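Local coordinates for Glyco_hydro_cc domain-containing protein (Trichoderma gamsii, PDB 6UBD) that probably binds beta-1,3-glucan oligosaccharides as a member of glycoside hydrolase family 128, at residues V71-D84 and M102-A116. Residues are numbered along the deposited sequence; the frame is centred on the assembly and turned at random.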
ATOM      1  N   VAL A  71       2.808  -7.130  -6.684  1.00  7.37           N
ATOM      2  CA  VAL A  71       2.875  -7.438  -5.252  1.00  7.40           C
ATOM      3  C   VAL A  71       1.503  -8.001  -4.824  1.00  6.77           C
ATOM      4  O   VAL A  71       0.434  -7.393  -5.039  1.00  7.91           O
ATOM      5  CB  VAL A  71       3.278  -6.214  -4.429  1.00  8.17           C
ATOM      6  CG1 VAL A  71       3.194  -6.449  -2.920  1.00  7.02           C
ATOM      7  CG2 VAL A  71       4.647  -5.719  -4.849  1.00  9.33           C
ATOM      8  N   SER A  72       1.522  -9.206  -4.194  1.00  7.34           N
ATOM      9  CA  SER A  72       0.300  -9.912  -3.760  1.00  7.64           C
ATOM     10  C   SER A  72      -0.244  -9.318  -2.453  1.00  7.79           C
ATOM     11  O   SER A  72       0.541  -8.782  -1.655  1.00  7.77           O
ATOM     12  CB  SER A  72       0.674 -11.382  -3.589  1.00  8.92           C
ATOM     13  OG  SER A  72      -0.390 -12.226  -3.104  1.00  9.42           O
ATOM     14  N   MET A  73      -1.530  -9.488  -2.234  1.00  7.60           N
ATOM     15  CA  MET A  73      -2.167  -9.125  -0.937  1.00  8.00           C
ATOM     16  C   MET A  73      -3.130 -10.241  -0.518  1.00  8.96           C
ATOM     17  O   MET A  73      -3.841 -10.757  -1.374  1.00  9.26           O
ATOM     18  CB  MET A  73      -2.940  -7.793  -1.039  1.00  9.13           C
ATOM     19  CG  MET A  73      -3.633  -7.382   0.222  1.00  8.68           C
ATOM     20  SD  MET A  73      -4.490  -5.784   0.209  1.00  9.10           S
ATOM     21  CE  MET A  73      -3.174  -4.583  -0.018  1.00 17.62           C
ATOM     22  N   LEU A  74      -3.200 -10.519   0.786  1.00  7.15           N
ATOM     23  CA  LEU A  74      -4.412 -11.152   1.385  1.00  8.75           C
ATOM     24  C   LEU A  74      -5.223 -10.043   2.101  1.00  7.98           C
ATOM     25  O   LEU A  74      -4.821  -9.571   3.138  1.00  8.33           O
ATOM     26  CB  LEU A  74      -4.062 -12.294   2.345  1.00  9.37           C
ATOM     27  CG  LEU A  74      -5.255 -12.891   3.092  1.00 10.82           C
ATOM     28  CD1 LEU A  74      -6.296 -13.449   2.117  1.00 11.01           C
ATOM     29  CD2 LEU A  74      -4.827 -14.034   3.994  1.00 10.68           C
ATOM     30  N   TRP A  75      -6.320  -9.611   1.481  1.00  7.33           N
ATOM     31  CA  TRP A  75      -7.024  -8.408   1.916  1.00  7.93           C
ATOM     32  C   TRP A  75      -7.645  -8.582   3.319  1.00  7.37           C
ATOM     33  O   TRP A  75      -7.591  -7.625   4.153  1.00  7.49           O
ATOM     34  CB  TRP A  75      -8.070  -8.039   0.840  1.00  7.44           C
ATOM     35  CG  TRP A  75      -8.831  -6.752   1.046  1.00  7.95           C
ATOM     36  CD1 TRP A  75      -8.506  -5.512   0.517  1.00  7.42           C
ATOM     37  CD2 TRP A  75     -10.090  -6.538   1.732  1.00  7.48           C
ATOM     38  NE1 TRP A  75      -9.418  -4.554   0.873  1.00  7.58           N
ATOM     39  CE2 TRP A  75     -10.406  -5.166   1.613  1.00  8.52           C
ATOM     40  CE3 TRP A  75     -10.953  -7.365   2.496  1.00  7.67           C
ATOM     41  CZ2 TRP A  75     -11.578  -4.617   2.159  1.00  8.31           C
ATOM     42  CZ3 TRP A  75     -12.098  -6.820   3.037  1.00  7.75           C
ATOM     43  CH2 TRP A  75     -12.402  -5.456   2.876  1.00  7.89           C
ATOM     44  N   GLY A  76      -8.316  -9.716   3.563  1.00  7.65           N
ATOM     45  CA  GLY A  76      -9.023  -9.915   4.819  1.00  7.35           C
ATOM     46  C   GLY A  76      -9.268 -11.373   5.112  1.00  7.10           C
ATOM     47  O   GLY A  76      -8.560 -12.262   4.619  1.00  8.21           O
ATOM     48  N   GLY A  77     -10.323 -11.617   5.939  1.00  8.00           N
ATOM     49  CA  GLY A  77     -10.702 -12.967   6.385  1.00  9.31           C
ATOM     50  C   GLY A  77     -11.892 -13.586   5.681  1.00  9.06           C
ATOM     51  O   GLY A  77     -12.271 -14.688   6.102  1.00 10.92           O
ATOM     52  N   GLY A  78     -12.436 -12.946   4.654  1.00  8.73           N
ATOM     53  CA  GLY A  78     -13.480 -13.541   3.839  1.00  8.86           C
ATOM     54  C   GLY A  78     -14.870 -13.556   4.472  1.00  8.92           C
ATOM     55  O   GLY A  78     -15.754 -14.171   3.870  1.00  9.27           O
ATOM     56  N   ASN A  79     -15.128 -12.768   5.505  1.00  9.52           N
ATOM     57  CA  ASN A  79     -16.469 -12.634   6.130  1.00  9.52           C
ATOM     58  C   ASN A  79     -16.956 -11.186   6.156  1.00  8.89           C
ATOM     59  O   ASN A  79     -17.931 -10.902   6.869  1.00  9.66           O
ATOM     60  CB  ASN A  79     -16.489 -13.343   7.511  1.00 10.16           C
ATOM     61  CG  ASN A  79     -16.270 -14.836   7.415  1.00 10.75           C
ATOM     62  OD1 ASN A  79     -17.108 -15.490   6.814  1.00 11.87           O
ATOM     63  ND2 ASN A  79     -15.099 -15.282   7.872  1.00 13.83           N
ATOM     64  N   ASN A  80     -16.292 -10.259   5.453  1.00  8.57           N
ATOM     65  CA  ASN A  80     -16.725  -8.837   5.378  1.00  8.29           C
ATOM     66  C   ASN A  80     -16.810  -8.374   3.933  1.00  8.56           C
ATOM     67  O   ASN A  80     -16.401  -7.227   3.646  1.00  9.85           O
ATOM     68  CB  ASN A  80     -15.784  -7.973   6.218  1.00  8.21           C
ATOM     69  CG  ASN A  80     -16.275  -6.536   6.325  1.00  9.17           C
ATOM     70  OD1 ASN A  80     -17.499  -6.298   6.461  1.00  9.14           O
ATOM     71  ND2 ASN A  80     -15.383  -5.515   6.221  1.00  9.62           N
ATOM     72  N   GLY A  81     -17.405  -9.137   3.053  1.00  8.70           N
ATOM     73  CA  GLY A  81     -17.773  -8.653   1.719  1.00  8.64           C
ATOM     74  C   GLY A  81     -17.675  -9.694   0.597  1.00  7.33           C
ATOM     75  O   GLY A  81     -16.962 -10.694   0.723  1.00  7.86           O
ATOM     76  N   GLN A  82     -18.441  -9.437  -0.475  1.00  8.41           N
ATOM     77  CA  GLN A  82     -18.401 -10.330  -1.680  1.00  8.91           C
ATOM     78  C   GLN A  82     -16.973 -10.520  -2.173  1.00  8.32           C
ATOM     79  O   GLN A  82     -16.529 -11.658  -2.444  1.00  9.14           O
ATOM     80  CB  GLN A  82     -19.375  -9.838  -2.741  1.00 10.80           C
ATOM     81  CG  GLN A  82     -19.515 -10.813  -3.925  1.00 14.36           C
ATOM     82  CD  GLN A  82     -20.696 -10.502  -4.844  1.00 18.12           C
ATOM     83  OE1 GLN A  82     -21.671 -11.266  -4.913  1.00 20.76           O
ATOM     84  NE2 GLN A  82     -20.600  -9.406  -5.593  1.00 29.34           N
ATOM     85  N   LYS A  83     -16.296  -9.405  -2.447  1.00  7.87           N
ATOM     86  CA  LYS A  83     -14.894  -9.455  -2.959  1.00  8.94           C
ATOM     87  C   LYS A  83     -13.947 -10.014  -1.895  1.00  8.94           C
ATOM     88  O   LYS A  83     -12.990 -10.751  -2.235  1.00  8.97           O
ATOM     89  CB  LYS A  83     -14.421  -8.091  -3.450  1.00  9.24           C
ATOM     90  CG  LYS A  83     -15.177  -7.558  -4.675  1.00 12.95           C
ATOM     91  CD  LYS A  83     -14.704  -6.163  -5.233  1.00 20.02           C
ATOM     92  CE  LYS A  83     -15.433  -5.773  -6.497  1.00 28.42           C
ATOM     93  NZ  LYS A  83     -16.794  -5.311  -6.161  1.00 43.13           N
ATOM     94  N   ASP A  84     -14.195  -9.730  -0.613  1.00  8.71           N
ATOM     95  CA  ASP A  84     -13.363 -10.303   0.499  1.00  8.25           C
ATOM     96  C   ASP A  84     -13.360 -11.840   0.372  1.00  7.23           C
ATOM     97  O   ASP A  84     -12.293 -12.473   0.369  1.00  8.02           O
ATOM     98  CB  ASP A  84     -13.901  -9.784   1.810  1.00  8.11           C
ATOM     99  CG  ASP A  84     -13.165 -10.181   3.089  1.00  8.32           C
ATOM    100  OD1 ASP A  84     -12.004 -10.672   2.990  1.00  8.76           O
ATOM    101  OD2 ASP A  84     -13.757  -9.897   4.187  1.00  8.37           O
ATOM    102  N   MET A 102       1.670  -8.810   0.940  1.00  7.11           N
ATOM    103  CA  MET A 102       1.208  -7.959   2.030  1.00  7.46           C
ATOM    104  C   MET A 102       0.026  -8.609   2.783  1.00  8.31           C
ATOM    105  O   MET A 102      -0.886  -9.202   2.147  1.00  8.61           O
ATOM    106  CB  MET A 102       0.745  -6.586   1.485  1.00  9.22           C
ATOM    107  CG  MET A 102       1.808  -5.788   0.705  1.00  9.30           C
ATOM    108  SD  MET A 102       1.250  -4.322  -0.104  1.00 10.00           S
ATOM    109  CE  MET A 102       0.192  -4.960  -1.400  1.00 10.16           C
ATOM    110  N   GLY A 103      -0.056  -8.316   4.090  1.00  6.72           N
ATOM    111  CA  GLY A 103      -1.212  -8.697   4.895  1.00  8.18           C
ATOM    112  C   GLY A 103      -2.395  -7.745   4.819  1.00  7.23           C
ATOM    113  O   GLY A 103      -2.524  -6.937   3.825  1.00  8.80           O
ATOM    114  N   PHE A 104      -3.269  -7.823   5.808  1.00  7.97           N
ATOM    115  CA  PHE A 104      -4.662  -7.347   5.706  1.00  7.95           C
ATOM    116  C   PHE A 104      -4.732  -5.819   5.443  1.00  7.40           C
ATOM    117  O   PHE A 104      -3.939  -5.059   6.013  1.00  7.51           O
ATOM    118  CB  PHE A 104      -5.481  -7.728   6.927  1.00  8.45           C
ATOM    119  CG  PHE A 104      -5.143  -9.108   7.438  1.00  8.41           C
ATOM    120  CD1 PHE A 104      -5.412 -10.269   6.690  1.00  9.02           C
ATOM    121  CD2 PHE A 104      -4.451  -9.270   8.631  1.00  8.37           C
ATOM    122  CE1 PHE A 104      -5.006 -11.534   7.116  1.00  9.79           C
ATOM    123  CE2 PHE A 104      -4.020 -10.532   9.031  1.00  9.32           C
ATOM    124  CZ  PHE A 104      -4.288 -11.638   8.286  1.00 10.09           C
ATOM    125  N   ASN A 105      -5.798  -5.474   4.698  1.00  7.32           N
ATOM    126  CA  ASN A 105      -6.054  -4.033   4.401  1.00  7.81           C
ATOM    127  C   ASN A 105      -6.974  -3.405   5.462  1.00  8.74           C
ATOM    128  O   ASN A 105      -8.181  -3.625   5.369  1.00  8.21           O
ATOM    129  CB  ASN A 105      -6.572  -3.930   2.966  1.00  6.73           C
ATOM    130  CG  ASN A 105      -6.725  -2.486   2.495  1.00  7.42           C
ATOM    131  OD1 ASN A 105      -5.676  -1.906   2.158  1.00 10.66           O
ATOM    132  ND2 ASN A 105      -7.905  -1.900   2.658  1.00  9.46           N
ATOM    133  N   GLU A 106      -6.399  -2.641   6.388  1.00  8.69           N
ATOM    134  CA  GLU A 106      -7.214  -1.844   7.361  1.00  9.13           C
ATOM    135  C   GLU A 106      -8.137  -2.761   8.190  1.00  7.85           C
ATOM    136  O   GLU A 106      -9.341  -2.554   8.272  1.00  7.77           O
ATOM    137  CB  GLU A 106      -7.993  -0.749   6.607  1.00  9.22           C
ATOM    138  CG  GLU A 106      -7.030   0.266   5.884  1.00  9.25           C
ATOM    139  CD  GLU A 106      -7.741   1.452   5.266  1.00 10.84           C
ATOM    140  OE1 GLU A 106      -8.993   1.404   5.141  1.00 12.83           O
ATOM    141  OE2 GLU A 106      -7.012   2.417   4.849  1.00 11.55           O
ATOM    142  N   PRO A 107      -7.568  -3.745   8.935  1.00  9.37           N
ATOM    143  CA  PRO A 107      -8.385  -4.590   9.831  1.00  8.81           C
ATOM    144  C   PRO A 107      -9.040  -3.757  10.934  1.00  8.30           C
ATOM    145  O   PRO A 107     -10.018  -4.259  11.544  1.00  8.78           O
ATOM    146  CB  PRO A 107      -7.364  -5.618  10.317  1.00  8.13           C
ATOM    147  CG  PRO A 107      -6.051  -4.863  10.363  1.00  8.79           C
ATOM    148  CD  PRO A 107      -6.118  -4.023   9.086  1.00  9.54           C
ATOM    149  N   ASP A 108      -8.498  -2.572  11.264  1.00  7.84           N
ATOM    150  CA  ASP A 108      -8.992  -1.628  12.286  1.00  8.82           C
ATOM    151  C   ASP A 108     -10.098  -0.692  11.777  1.00  8.16           C
ATOM    152  O   ASP A 108     -10.516   0.169  12.572  1.00  9.30           O
ATOM    153  CB  ASP A 108      -7.814  -0.857  12.906  1.00  9.52           C
ATOM    154  CG  ASP A 108      -6.913  -0.101  11.916  1.00  7.37           C
ATOM    155  OD1 ASP A 108      -6.896  -0.461  10.707  1.00  8.43           O
ATOM    156  OD2 ASP A 108      -6.224   0.838  12.418  1.00  7.98           O
ATOM    157  N   CYS A 109     -10.632  -0.904  10.587  1.00  7.77           N
ATOM    158  CA  CYS A 109     -11.784  -0.117  10.085  1.00  8.41           C
ATOM    159  C   CYS A 109     -12.872  -1.086   9.539  1.00  7.51           C
ATOM    160  O   CYS A 109     -12.606  -2.283   9.292  1.00  8.80           O
ATOM    161  CB  CYS A 109     -11.381   0.882   9.011  1.00  8.67           C
ATOM    162  SG  CYS A 109     -10.849   2.516   9.583  1.00  9.58           S
ATOM    163  N   SER A 110     -14.087  -0.596   9.348  1.00  8.81           N
ATOM    164  CA  SER A 110     -15.291  -1.361   8.985  1.00  8.84           C
ATOM    165  C   SER A 110     -15.823  -0.909   7.621  1.00  8.31           C
ATOM    166  O   SER A 110     -15.337   0.055   6.999  1.00 10.31           O
ATOM    167  CB  SER A 110     -16.368  -1.275  10.107  1.00 10.57           C
ATOM    168  OG  SER A 110     -16.776   0.054  10.274  1.00 15.99           O
ATOM    169  N   GLY A 111     -16.805  -1.653   7.150  1.00  9.05           N
ATOM    170  CA  GLY A 111     -17.462  -1.381   5.872  1.00  9.54           C
ATOM    171  C   GLY A 111     -17.237  -2.553   4.911  1.00  9.49           C
ATOM    172  O   GLY A 111     -16.069  -2.929   4.657  1.00  9.22           O
ATOM    173  N   ALA A 112     -18.320  -3.156   4.449  1.00  9.32           N
ATOM    174  CA  ALA A 112     -18.246  -4.334   3.556  1.00 10.12           C
ATOM    175  C   ALA A 112     -17.454  -3.993   2.294  1.00  9.48           C
ATOM    176  O   ALA A 112     -17.740  -2.992   1.611  1.00 10.37           O
ATOM    177  CB  ALA A 112     -19.617  -4.846   3.209  1.00 11.98           C
ATOM    178  N   ASP A 113     -16.416  -4.801   2.024  1.00  9.36           N
ATOM    179  CA  ASP A 113     -15.459  -4.570   0.896  1.00  8.71           C
ATOM    180  C   ASP A 113     -14.739  -3.201   0.928  1.00 10.73           C
ATOM    181  O   ASP A 113     -14.178  -2.814  -0.110  1.00 11.19           O
ATOM    182  CB  ASP A 113     -16.124  -4.874  -0.467  1.00  8.98           C
ATOM    183  CG  ASP A 113     -16.185  -6.358  -0.822  1.00  8.25           C
ATOM    184  OD1 ASP A 113     -15.463  -7.182  -0.165  1.00  9.45           O
ATOM    185  OD2 ASP A 113     -16.958  -6.737  -1.727  1.00 10.19           O
ATOM    186  N   VAL A 114     -14.753  -2.530   2.068  1.00  9.89           N
ATOM    187  CA  VAL A 114     -14.050  -1.231   2.233  1.00  9.45           C
ATOM    188  C   VAL A 114     -12.754  -1.424   3.032  1.00  9.16           C
ATOM    189  O   VAL A 114     -11.673  -1.095   2.583  1.00  9.65           O
ATOM    190  CB  VAL A 114     -14.915  -0.119   2.849  1.00 12.81           C
ATOM    191  CG1 VAL A 114     -14.137   1.166   3.057  1.00 10.87           C
ATOM    192  CG2 VAL A 114     -16.178   0.080   2.024  1.00 16.43           C
ATOM    193  N   SER A 115     -12.879  -1.963   4.230  1.00  8.54           N
ATOM    194  CA  SER A 115     -11.770  -2.266   5.174  1.00  8.27           C
ATOM    195  C   SER A 115     -11.987  -3.659   5.782  1.00  7.41           C
ATOM    196  O   SER A 115     -13.146  -4.050   5.901  1.00  8.55           O
ATOM    197  CB  SER A 115     -11.664  -1.145   6.239  1.00  8.32           C
ATOM    198  OG  SER A 115     -11.477   0.146   5.639  1.00  9.98           O
ATOM    199  N   ALA A 116     -10.897  -4.356   6.129  1.00  7.31           N
ATOM    200  CA  ALA A 116     -11.027  -5.775   6.475  1.00  7.20           C
ATOM    201  C   ALA A 116     -11.893  -6.037   7.729  1.00  7.71           C
ATOM    202  O   ALA A 116     -12.548  -7.137   7.770  1.00  8.59           O
ATOM    203  CB  ALA A 116      -9.657  -6.394   6.635  1.00  8.20           C
TER
HETATM  204  O   HOH W   1     -12.209  -9.474   6.322  1.00  7.68           O
HETATM  205  O   HOH W   2     -17.728  -4.204   8.315  1.00 10.94           O
HETATM  206  O   HOH W   3     -18.277  -5.133  -3.443  1.00 24.45           O
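W75 lies with one face against the backbone and side chains of 102-116. N105 CB sits over its five-membered ring, 3.8 Å from the centroid, while A116 CA covers the six-membered ring off-centre on the same face. The N105 amide plane is only 18° from the indole plane, and V114 C comes in at the ring's edge. W75 CB points away from 102-116, but with CG anti to the backbone N (chi1 -175°), beside the carbonyl carbon, the indole turns back to meet N105 and A116. The W75 carbonyl O also takes the N105 amide N at 2.9 Å, so backbone and ring hold the same asparagine; R87 adds a cation-pi contact to the indole.

Farther back, strands 69-73 and 100-102 pair in parallel. M73 and M102 bend at chi3 and bring their CE methyls together at 3.7 Å; V71 CG1 packs against the M102 methyl, crossing at about a right angle. N105 and E106 follow strand 100-102 in sequence, as the Asn-Glu pair does at the end of the fourth strand in clan GH-A barrels.

At the other end, D113 reaches the start of helix 82-92. OD2 uses its syn lone pair for K83 N (2.8 Å, N-H...O 159°), and OD1 takes D84 N at 2.9 Å on the syn side, somewhat out of the carboxylate plane. A water links OD2 to K83 NZ. The D113 amide N returns a bond to N80 O at 2.9 Å, and N80 ND2 makes weak bonds to S115 O (2.7 Å) and G111 O. With an alanine here instead of D113, the amides of K83 and D84 would probably lose these acceptors, and the side-chain bridge to the helix start would go.

In chemical terms, the backbone bond to W75 O, with the CH-pi contact at CB, should limit the freedom of N105, while a carboxylate facing first-turn amides should be favoured by the helix dipole.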